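Local coordinates for calcium uptake protein 2, mitochondrial (Homo sapiens, PDB 6LB7) that probably binds calcium through EF-hands and helps to regulate calcium uptake into mitochondria, at residues I93-F105 with L171-Q184. Numbering follows the deposited sequence.
Sequences ILTKPHSGFHVAF and LHYKEFRRFMENLQ
Tyr173, on helix 173-184, packs against His102 and Phe105 of the helix that enters a calcium-bound EF-hand, whose loop residues Asp109 to Glu120 follow Phe105. Helix 99-105 crosses helix 173-184 at 130°, with axes 9.9 Å apart at closest approach. The rings meet in a series of T-shaped pairs: His102 turns its CD2 edge onto the tyrosine face, Tyr173 directs its own edge at the face of Phe105, and Phe105 presents an edge to the face of Phe176. Phe101 is sandwiched, Met180 CB lying 3.7 Å from its ring centroid over one face and His98 CA covering the opposite one.

Beyond the rings, Gln184, extended past CG (chi2 -169°), donates hydrogen bonds from NE2 to Ile93 O (3.0 Å) and Lys96 O (2.8 Å, the straighter at 161°), both near its amide plane. Shortened to alanine, this position would probably lose both bonds, leaving Lys96 O without this donor and Ile93 O with the bond from Lys96 N. A water donates to Gln184 OE1, helping fix the amide's rotation. His98 NE2 gives Glu181 OE1 a nearly straight hydrogen bond, though its modelled length of 2.4 Å is doubtful, and Arg177 NH1 forms a salt bridge with the same oxygen. Further out, Leu171 pairs its backbone with Ile116 of the calcium loop, and its O meets the Phe105 edge 3.6 Å from CE1.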
ATOM      1  N   ILE B  93      -0.450 -14.640   5.763  1.00 15.61           N
ATOM      2  CA  ILE B  93      -0.542 -15.198   4.419  1.00 21.06           C
ATOM      3  C   ILE B  93      -1.993 -15.242   3.964  1.00 16.66           C
ATOM      4  O   ILE B  93      -2.298 -14.926   2.810  1.00 15.02           O
ATOM      5  CB  ILE B  93       0.118 -16.592   4.374  1.00 26.64           C
ATOM      6  CG1 ILE B  93       1.619 -16.487   4.658  1.00 20.78           C
ATOM      7  CG2 ILE B  93      -0.185 -17.294   3.038  1.00 27.30           C
ATOM      8  CD1 ILE B  93       2.396 -15.469   3.766  1.00 21.20           C
ATOM      9  N   LEU B  94      -2.915 -15.593   4.875  1.00 11.89           N
ATOM     10  CA  LEU B  94      -4.333 -15.702   4.532  1.00 20.02           C
ATOM     11  C   LEU B  94      -4.917 -14.406   3.987  1.00 15.87           C
ATOM     12  O   LEU B  94      -5.910 -14.449   3.251  1.00 18.15           O
ATOM     13  CB  LEU B  94      -5.142 -16.141   5.764  1.00 20.53           C
ATOM     14  CG  LEU B  94      -4.964 -17.584   6.220  1.00 24.05           C
ATOM     15  CD1 LEU B  94      -5.803 -17.832   7.470  1.00 27.76           C
ATOM     16  CD2 LEU B  94      -5.384 -18.531   5.115  1.00 18.83           C
ATOM     17  N   THR B  95      -4.337 -13.257   4.331  1.00 14.00           N
ATOM     18  CA  THR B  95      -4.828 -11.968   3.845  1.00 25.54           C
ATOM     19  C   THR B  95      -4.216 -11.545   2.515  1.00 19.21           C
ATOM     20  O   THR B  95      -4.692 -10.577   1.918  1.00 24.22           O
ATOM     21  CB  THR B  95      -4.542 -10.856   4.873  1.00 24.66           C
ATOM     22  OG1 THR B  95      -3.123 -10.695   5.015  1.00 22.87           O
ATOM     23  CG2 THR B  95      -5.132 -11.198   6.222  1.00 32.77           C
ATOM     24  N   LYS B  96      -3.206 -12.220   2.040  1.00 13.51           N
ATOM     25  CA  LYS B  96      -2.482 -11.673   0.898  1.00 13.25           C
ATOM     26  C   LYS B  96      -3.169 -12.017  -0.419  1.00 17.19           C
ATOM     27  O   LYS B  96      -3.586 -13.156  -0.621  1.00 13.99           O
ATOM     28  CB  LYS B  96      -1.054 -12.220   0.846  1.00 20.42           C
ATOM     29  CG  LYS B  96      -0.228 -11.975   2.091  1.00 28.27           C
ATOM     30  CD  LYS B  96       0.166 -10.532   2.194  1.00 30.78           C
ATOM     31  CE  LYS B  96       1.268 -10.334   3.239  1.00 25.74           C
ATOM     32  NZ  LYS B  96       1.501  -8.872   3.415  1.00 26.74           N
ATOM     33  N   PRO B  97      -3.228 -11.075  -1.351  1.00 19.20           N
ATOM     34  CA  PRO B  97      -3.437 -11.444  -2.752  1.00 19.10           C
ATOM     35  C   PRO B  97      -2.299 -12.332  -3.230  1.00 25.18           C
ATOM     36  O   PRO B  97      -1.235 -12.413  -2.611  1.00 18.40           O
ATOM     37  CB  PRO B  97      -3.437 -10.093  -3.481  1.00 22.15           C
ATOM     38  CG  PRO B  97      -2.545  -9.214  -2.622  1.00 24.01           C
ATOM     39  CD  PRO B  97      -2.824  -9.664  -1.190  1.00 20.93           C
ATOM     40  N   HIS B  98      -2.519 -12.995  -4.365  1.00 25.23           N
ATOM     41  CA  HIS B  98      -1.492 -13.900  -4.869  1.00 24.14           C
ATOM     42  C   HIS B  98      -0.180 -13.166  -5.127  1.00 20.15           C
ATOM     43  O   HIS B  98       0.901 -13.714  -4.886  1.00 21.88           O
ATOM     44  CB  HIS B  98      -1.971 -14.602  -6.141  1.00 35.27           C
ATOM     45  CG  HIS B  98      -1.183 -15.830  -6.464  1.00 36.51           C
ATOM     46  ND1 HIS B  98       0.054 -15.781  -7.077  1.00 42.81           N
ATOM     47  CD2 HIS B  98      -1.433 -17.140  -6.223  1.00 31.64           C
ATOM     48  CE1 HIS B  98       0.520 -17.011  -7.212  1.00 45.73           C
ATOM     49  NE2 HIS B  98      -0.364 -17.853  -6.705  1.00 33.87           N
ATOM     50  N   SER B  99      -0.254 -11.918  -5.601  1.00 20.50           N
ATOM     51  CA  SER B  99       0.945 -11.114  -5.837  1.00 29.62           C
ATOM     52  C   SER B  99       1.772 -10.879  -4.579  1.00 33.29           C
ATOM     53  O   SER B  99       2.958 -10.555  -4.682  1.00 32.80           O
ATOM     54  CB  SER B  99       0.560  -9.768  -6.434  1.00 30.54           C
ATOM     55  OG  SER B  99      -0.335  -9.080  -5.581  1.00 31.19           O
ATOM     56  N   GLY B 100       1.187 -11.026  -3.397  1.00 24.37           N
ATOM     57  CA  GLY B 100       1.978 -10.878  -2.194  1.00 17.26           C
ATOM     58  C   GLY B 100       2.829 -12.067  -1.820  1.00 19.27           C
ATOM     59  O   GLY B 100       3.690 -11.929  -0.941  1.00 23.89           O
ATOM     60  N   PHE B 101       2.624 -13.228  -2.453  1.00 21.57           N
ATOM     61  CA  PHE B 101       3.382 -14.413  -2.059  1.00 15.81           C
ATOM     62  C   PHE B 101       4.863 -14.259  -2.376  1.00 13.64           C
ATOM     63  O   PHE B 101       5.712 -14.620  -1.557  1.00 22.82           O
ATOM     64  CB  PHE B 101       2.836 -15.675  -2.744  1.00 17.93           C
ATOM     65  CG  PHE B 101       1.446 -16.055  -2.304  1.00 23.50           C
ATOM     66  CD1 PHE B 101       0.843 -15.428  -1.212  1.00 24.60           C
ATOM     67  CD2 PHE B 101       0.738 -17.036  -2.979  1.00 19.76           C
ATOM     68  CE1 PHE B 101      -0.445 -15.766  -0.817  1.00 19.67           C
ATOM     69  CE2 PHE B 101      -0.555 -17.386  -2.579  1.00 24.04           C
ATOM     70  CZ  PHE B 101      -1.143 -16.742  -1.506  1.00 18.90           C
ATOM     71  N   HIS B 102       5.196 -13.730  -3.561  1.00 14.53           N
ATOM     72  CA  HIS B 102       6.611 -13.631  -3.919  1.00 19.62           C
ATOM     73  C   HIS B 102       7.321 -12.604  -3.042  1.00 16.81           C
ATOM     74  O   HIS B 102       8.480 -12.795  -2.651  1.00 13.99           O
ATOM     75  CB  HIS B 102       6.770 -13.283  -5.406  1.00 20.16           C
ATOM     76  CG  HIS B 102       8.158 -13.506  -5.924  1.00 26.84           C
ATOM     77  ND1 HIS B 102       8.910 -12.509  -6.505  1.00 35.56           N
ATOM     78  CD2 HIS B 102       8.947 -14.609  -5.905  1.00 26.56           C
ATOM     79  CE1 HIS B 102      10.094 -12.991  -6.841  1.00 33.42           C
ATOM     80  NE2 HIS B 102      10.142 -14.263  -6.487  1.00 32.43           N
ATOM     81  N   VAL B 103       6.629 -11.514  -2.727  1.00 14.14           N
ATOM     82  CA  VAL B 103       7.113 -10.523  -1.766  1.00 17.57           C
ATOM     83  C   VAL B 103       7.419 -11.180  -0.427  1.00 15.04           C
ATOM     84  O   VAL B 103       8.486 -10.965   0.157  1.00 14.47           O
ATOM     85  CB  VAL B 103       6.071  -9.404  -1.611  1.00 20.18           C
ATOM     86  CG1 VAL B 103       6.356  -8.553  -0.391  1.00 12.74           C
ATOM     87  CG2 VAL B 103       6.004  -8.569  -2.887  1.00 16.39           C
ATOM     88  N   ALA B 104       6.487 -11.984   0.088  1.00 13.32           N
ATOM     89  CA  ALA B 104       6.741 -12.652   1.362  1.00 15.78           C
ATOM     90  C   ALA B 104       7.950 -13.572   1.260  1.00 14.50           C
ATOM     91  O   ALA B 104       8.748 -13.665   2.198  1.00 15.23           O
ATOM     92  CB  ALA B 104       5.513 -13.449   1.807  1.00 12.31           C
ATOM     93  N   PHE B 105       8.082 -14.279   0.134  1.00 14.28           N
ATOM     94  CA  PHE B 105       9.226 -15.167  -0.061  1.00 15.66           C
ATOM     95  C   PHE B 105      10.522 -14.369  -0.051  1.00 13.12           C
ATOM     96  O   PHE B 105      11.480 -14.711   0.660  1.00 13.95           O
ATOM     97  CB  PHE B 105       9.055 -15.941  -1.383  1.00 15.71           C
ATOM     98  CG  PHE B 105      10.198 -16.870  -1.704  1.00 15.22           C
ATOM     99  CD1 PHE B 105      10.230 -18.160  -1.194  1.00 21.07           C
ATOM    100  CD2 PHE B 105      11.242 -16.453  -2.535  1.00 23.39           C
ATOM    101  CE1 PHE B 105      11.280 -19.023  -1.490  1.00 20.51           C
ATOM    102  CE2 PHE B 105      12.297 -17.308  -2.840  1.00 26.24           C
ATOM    103  CZ  PHE B 105      12.322 -18.596  -2.312  1.00 17.67           C
ATOM    104  N   LEU B 171      13.890 -24.415   0.864  1.00 31.74           N
ATOM    105  CA  LEU B 171      12.553 -24.187   0.309  1.00 25.75           C
ATOM    106  C   LEU B 171      12.646 -23.226  -0.879  1.00 24.38           C
ATOM    107  O   LEU B 171      12.989 -22.051  -0.719  1.00 24.34           O
ATOM    108  CB  LEU B 171      11.614 -23.648   1.392  1.00 22.11           C
ATOM    109  CG  LEU B 171      10.166 -23.316   1.029  1.00 22.06           C
ATOM    110  CD1 LEU B 171       9.454 -24.561   0.538  1.00 24.57           C
ATOM    111  CD2 LEU B 171       9.418 -22.728   2.233  1.00 25.34           C
ATOM    112  N   HIS B 172      12.333 -23.727  -2.068  1.00 25.17           N
ATOM    113  CA  HIS B 172      12.342 -22.908  -3.270  1.00 24.51           C
ATOM    114  C   HIS B 172      11.003 -22.198  -3.413  1.00 27.23           C
ATOM    115  O   HIS B 172      10.027 -22.521  -2.731  1.00 25.77           O
ATOM    116  CB  HIS B 172      12.645 -23.772  -4.494  1.00 30.47           C
ATOM    117  CG  HIS B 172      13.990 -24.424  -4.434  1.00 32.57           C
ATOM    118  ND1 HIS B 172      15.064 -23.987  -5.182  1.00 35.87           N
ATOM    119  CD2 HIS B 172      14.448 -25.453  -3.680  1.00 40.68           C
ATOM    120  CE1 HIS B 172      16.119 -24.735  -4.909  1.00 38.85           C
ATOM    121  NE2 HIS B 172      15.773 -25.627  -3.997  1.00 38.70           N
ATOM    122  N   TYR B 173      10.952 -21.210  -4.312  1.00 17.08           N
ATOM    123  CA  TYR B 173       9.745 -20.397  -4.383  1.00 20.20           C
ATOM    124  C   TYR B 173       8.535 -21.221  -4.800  1.00 34.55           C
ATOM    125  O   TYR B 173       7.421 -20.997  -4.304  1.00 26.53           O
ATOM    126  CB  TYR B 173       9.917 -19.221  -5.336  1.00 20.40           C
ATOM    127  CG  TYR B 173       8.640 -18.430  -5.409  1.00 25.13           C
ATOM    128  CD1 TYR B 173       8.071 -17.892  -4.244  1.00 15.72           C
ATOM    129  CD2 TYR B 173       7.970 -18.246  -6.622  1.00 22.20           C
ATOM    130  CE1 TYR B 173       6.877 -17.183  -4.290  1.00 21.36           C
ATOM    131  CE2 TYR B 173       6.790 -17.542  -6.679  1.00 28.71           C
ATOM    132  CZ  TYR B 173       6.244 -17.010  -5.502  1.00 24.85           C
ATOM    133  OH  TYR B 173       5.071 -16.308  -5.558  1.00 26.22           O
ATOM    134  N   LYS B 174       8.718 -22.174  -5.716  1.00 28.60           N
ATOM    135  CA  LYS B 174       7.520 -22.835  -6.225  1.00 27.40           C
ATOM    136  C   LYS B 174       6.883 -23.728  -5.169  1.00 18.52           C
ATOM    137  O   LYS B 174       5.655 -23.839  -5.133  1.00 25.00           O
ATOM    138  CB  LYS B 174       7.830 -23.584  -7.522  1.00 34.19           C
ATOM    139  CG  LYS B 174       8.228 -25.022  -7.402  1.00 42.86           C
ATOM    140  CD  LYS B 174       8.505 -25.589  -8.810  1.00 54.25           C
ATOM    141  CE  LYS B 174       8.985 -27.029  -8.752  1.00 51.89           C
ATOM    142  NZ  LYS B 174       9.432 -27.574 -10.060  1.00 50.21           N
ATOM    143  N   GLU B 175       7.676 -24.329  -4.277  1.00 17.14           N
ATOM    144  CA  GLU B 175       6.940 -25.027  -3.229  1.00 25.20           C
ATOM    145  C   GLU B 175       6.479 -24.064  -2.133  1.00 23.23           C
ATOM    146  O   GLU B 175       5.422 -24.268  -1.533  1.00 21.64           O
ATOM    147  CB  GLU B 175       7.787 -26.126  -2.580  1.00 27.73           C
ATOM    148  CG  GLU B 175       8.132 -27.318  -3.354  1.00 52.20           C
ATOM    149  CD  GLU B 175       8.678 -27.040  -4.720  1.00 60.11           C
ATOM    150  OE1 GLU B 175       8.113 -27.423  -5.636  1.00 58.09           O
ATOM    151  OE2 GLU B 175       9.665 -26.438  -4.874  1.00 56.76           O
ATOM    152  N   PHE B 176       7.099 -22.897  -1.932  1.00 17.46           N
ATOM    153  CA  PHE B 176       6.545 -21.892  -1.021  1.00 17.36           C
ATOM    154  C   PHE B 176       5.212 -21.372  -1.546  1.00 20.28           C
ATOM    155  O   PHE B 176       4.221 -21.329  -0.814  1.00 18.84           O
ATOM    156  CB  PHE B 176       7.554 -20.751  -0.850  1.00 21.90           C
ATOM    157  CG  PHE B 176       7.073 -19.582   0.008  1.00 20.67           C
ATOM    158  CD1 PHE B 176       7.425 -19.496   1.346  1.00 20.17           C
ATOM    159  CD2 PHE B 176       6.330 -18.544  -0.550  1.00 21.33           C
ATOM    160  CE1 PHE B 176       7.034 -18.407   2.133  1.00 22.56           C
ATOM    161  CE2 PHE B 176       5.926 -17.443   0.231  1.00 18.66           C
ATOM    162  CZ  PHE B 176       6.281 -17.382   1.575  1.00 19.71           C
ATOM    163  N   ARG B 177       5.178 -20.981  -2.829  1.00 15.61           N
ATOM    164  CA  ARG B 177       3.964 -20.455  -3.444  1.00 21.56           C
ATOM    165  C   ARG B 177       2.822 -21.460  -3.387  1.00 18.06           C
ATOM    166  O   ARG B 177       1.677 -21.097  -3.107  1.00 16.35           O
ATOM    167  CB  ARG B 177       4.240 -20.063  -4.897  1.00 20.00           C
ATOM    168  CG  ARG B 177       2.981 -19.671  -5.677  1.00 23.30           C
ATOM    169  CD  ARG B 177       3.245 -19.360  -7.164  1.00 29.19           C
ATOM    170  NE  ARG B 177       4.068 -20.386  -7.800  1.00 32.07           N
ATOM    171  CZ  ARG B 177       3.605 -21.559  -8.237  1.00 45.10           C
ATOM    172  NH1 ARG B 177       2.313 -21.868  -8.126  1.00 39.97           N
ATOM    173  NH2 ARG B 177       4.435 -22.427  -8.796  1.00 55.13           N
ATOM    174  N   ARG B 178       3.105 -22.727  -3.687  1.00 22.02           N
ATOM    175  CA  ARG B 178       2.065 -23.749  -3.717  1.00 25.87           C
ATOM    176  C   ARG B 178       1.481 -23.987  -2.322  1.00 17.92           C
ATOM    177  O   ARG B 178       0.276 -24.218  -2.174  1.00 20.01           O
ATOM    178  CB  ARG B 178       2.648 -25.032  -4.312  1.00 24.88           C
ATOM    179  CG  ARG B 178       1.701 -26.129  -4.468  1.00 40.44           C
ATOM    180  CD  ARG B 178       2.282 -27.279  -5.268  1.00 52.39           C
ATOM    181  NE  ARG B 178       2.321 -27.014  -6.592  1.00 57.37           N
ATOM    182  CZ  ARG B 178       1.346 -27.036  -7.322  1.00 68.05           C
ATOM    183  NH1 ARG B 178       0.259 -27.315  -6.852  1.00 72.49           N
ATOM    184  NH2 ARG B 178       1.456 -26.777  -8.517  1.00 71.06           N
ATOM    185  N   PHE B 179       2.341 -23.979  -1.305  1.00 16.17           N
ATOM    186  CA  PHE B 179       1.871 -24.125   0.067  1.00 14.77           C
ATOM    187  C   PHE B 179       0.931 -22.982   0.463  1.00 14.40           C
ATOM    188  O   PHE B 179      -0.112 -23.220   1.080  1.00 15.53           O
ATOM    189  CB  PHE B 179       3.061 -24.191   1.021  1.00 20.53           C
ATOM    190  CG  PHE B 179       2.672 -24.512   2.440  1.00 18.36           C
ATOM    191  CD1 PHE B 179       2.390 -23.493   3.342  1.00 22.39           C
ATOM    192  CD2 PHE B 179       2.557 -25.822   2.855  1.00 30.54           C
ATOM    193  CE1 PHE B 179       2.013 -23.778   4.642  1.00 21.98           C
ATOM    194  CE2 PHE B 179       2.192 -26.116   4.154  1.00 29.00           C
ATOM    195  CZ  PHE B 179       1.915 -25.083   5.043  1.00 19.21           C
ATOM    196  N   MET B 180       1.281 -21.738   0.110  1.00 13.68           N
ATOM    197  CA  MET B 180       0.437 -20.593   0.454  1.00 15.22           C
ATOM    198  C   MET B 180      -0.875 -20.598  -0.330  1.00 20.33           C
ATOM    199  O   MET B 180      -1.932 -20.293   0.226  1.00 11.25           O
ATOM    200  CB  MET B 180       1.194 -19.287   0.200  1.00 12.59           C
ATOM    201  CG  MET B 180       2.515 -19.196   0.954  1.00 21.71           C
ATOM    202  SD  MET B 180       2.375 -19.669   2.701  1.00 30.74           S
ATOM    203  CE  MET B 180       4.015 -20.321   3.012  1.00 32.83           C
ATOM    204  N   GLU B 181      -0.825 -20.900  -1.634  1.00 14.17           N
ATOM    205  CA  GLU B 181      -2.064 -21.093  -2.387  1.00 15.72           C
ATOM    206  C   GLU B 181      -2.926 -22.170  -1.739  1.00 13.14           C
ATOM    207  O   GLU B 181      -4.144 -22.025  -1.636  1.00 17.65           O
ATOM    208  CB  GLU B 181      -1.761 -21.489  -3.838  1.00 21.00           C
ATOM    209  CG  GLU B 181      -1.082 -20.416  -4.716  1.00 21.58           C
ATOM    210  CD  GLU B 181      -0.506 -21.005  -6.020  1.00 28.52           C
ATOM    211  OE1 GLU B 181      -0.109 -20.225  -6.922  1.00 22.45           O
ATOM    212  OE2 GLU B 181      -0.424 -22.251  -6.127  1.00 25.89           O
ATOM    213  N   ASN B 182      -2.307 -23.276  -1.323  1.00 12.15           N
ATOM    214  CA  ASN B 182      -3.066 -24.383  -0.762  1.00 13.31           C
ATOM    215  C   ASN B 182      -3.597 -24.055   0.630  1.00 13.44           C
ATOM    216  O   ASN B 182      -4.649 -24.573   1.025  1.00 14.19           O
ATOM    217  CB  ASN B 182      -2.197 -25.638  -0.727  1.00 13.94           C
ATOM    218  CG  ASN B 182      -2.117 -26.343  -2.104  1.00 21.41           C
ATOM    219  OD1 ASN B 182      -3.010 -26.200  -2.933  1.00 23.78           O
ATOM    220  ND2 ASN B 182      -1.042 -27.095  -2.332  1.00 18.49           N
ATOM    221  N   LEU B 183      -2.869 -23.244   1.399  1.00 11.61           N
ATOM    222  CA  LEU B 183      -3.388 -22.774   2.686  1.00 11.46           C
ATOM    223  C   LEU B 183      -4.667 -21.966   2.492  1.00 19.09           C
ATOM    224  O   LEU B 183      -5.691 -22.240   3.138  1.00 12.58           O
ATOM    225  CB  LEU B 183      -2.323 -21.941   3.405  1.00 14.06           C
ATOM    226  CG  LEU B 183      -2.790 -21.160   4.631  1.00 17.67           C
ATOM    227  CD1 LEU B 183      -3.144 -22.137   5.754  1.00 11.27           C
ATOM    228  CD2 LEU B 183      -1.724 -20.162   5.067  1.00 21.39           C
ATOM    229  N   GLN B 184      -4.632 -20.972   1.596  1.00 11.40           N
ATOM    230  CA  GLN B 184      -5.844 -20.199   1.308  1.00 13.33           C
ATOM    231  C   GLN B 184      -6.963 -21.104   0.788  1.00 15.98           C
ATOM    232  O   GLN B 184      -8.109 -21.016   1.243  1.00 11.47           O
ATOM    233  CB  GLN B 184      -5.542 -19.078   0.315  1.00 15.53           C
ATOM    234  CG  GLN B 184      -4.537 -18.037   0.800  1.00 18.56           C
ATOM    235  CD  GLN B 184      -4.488 -16.824  -0.102  1.00 16.96           C
ATOM    236  OE1 GLN B 184      -4.920 -16.883  -1.252  1.00 19.56           O
ATOM    237  NE2 GLN B 184      -3.972 -15.706   0.419  1.00 12.08           N
TER
HETATM  238  O   HOH W   1      -6.104 -14.721  -2.449  1.00 37.05           O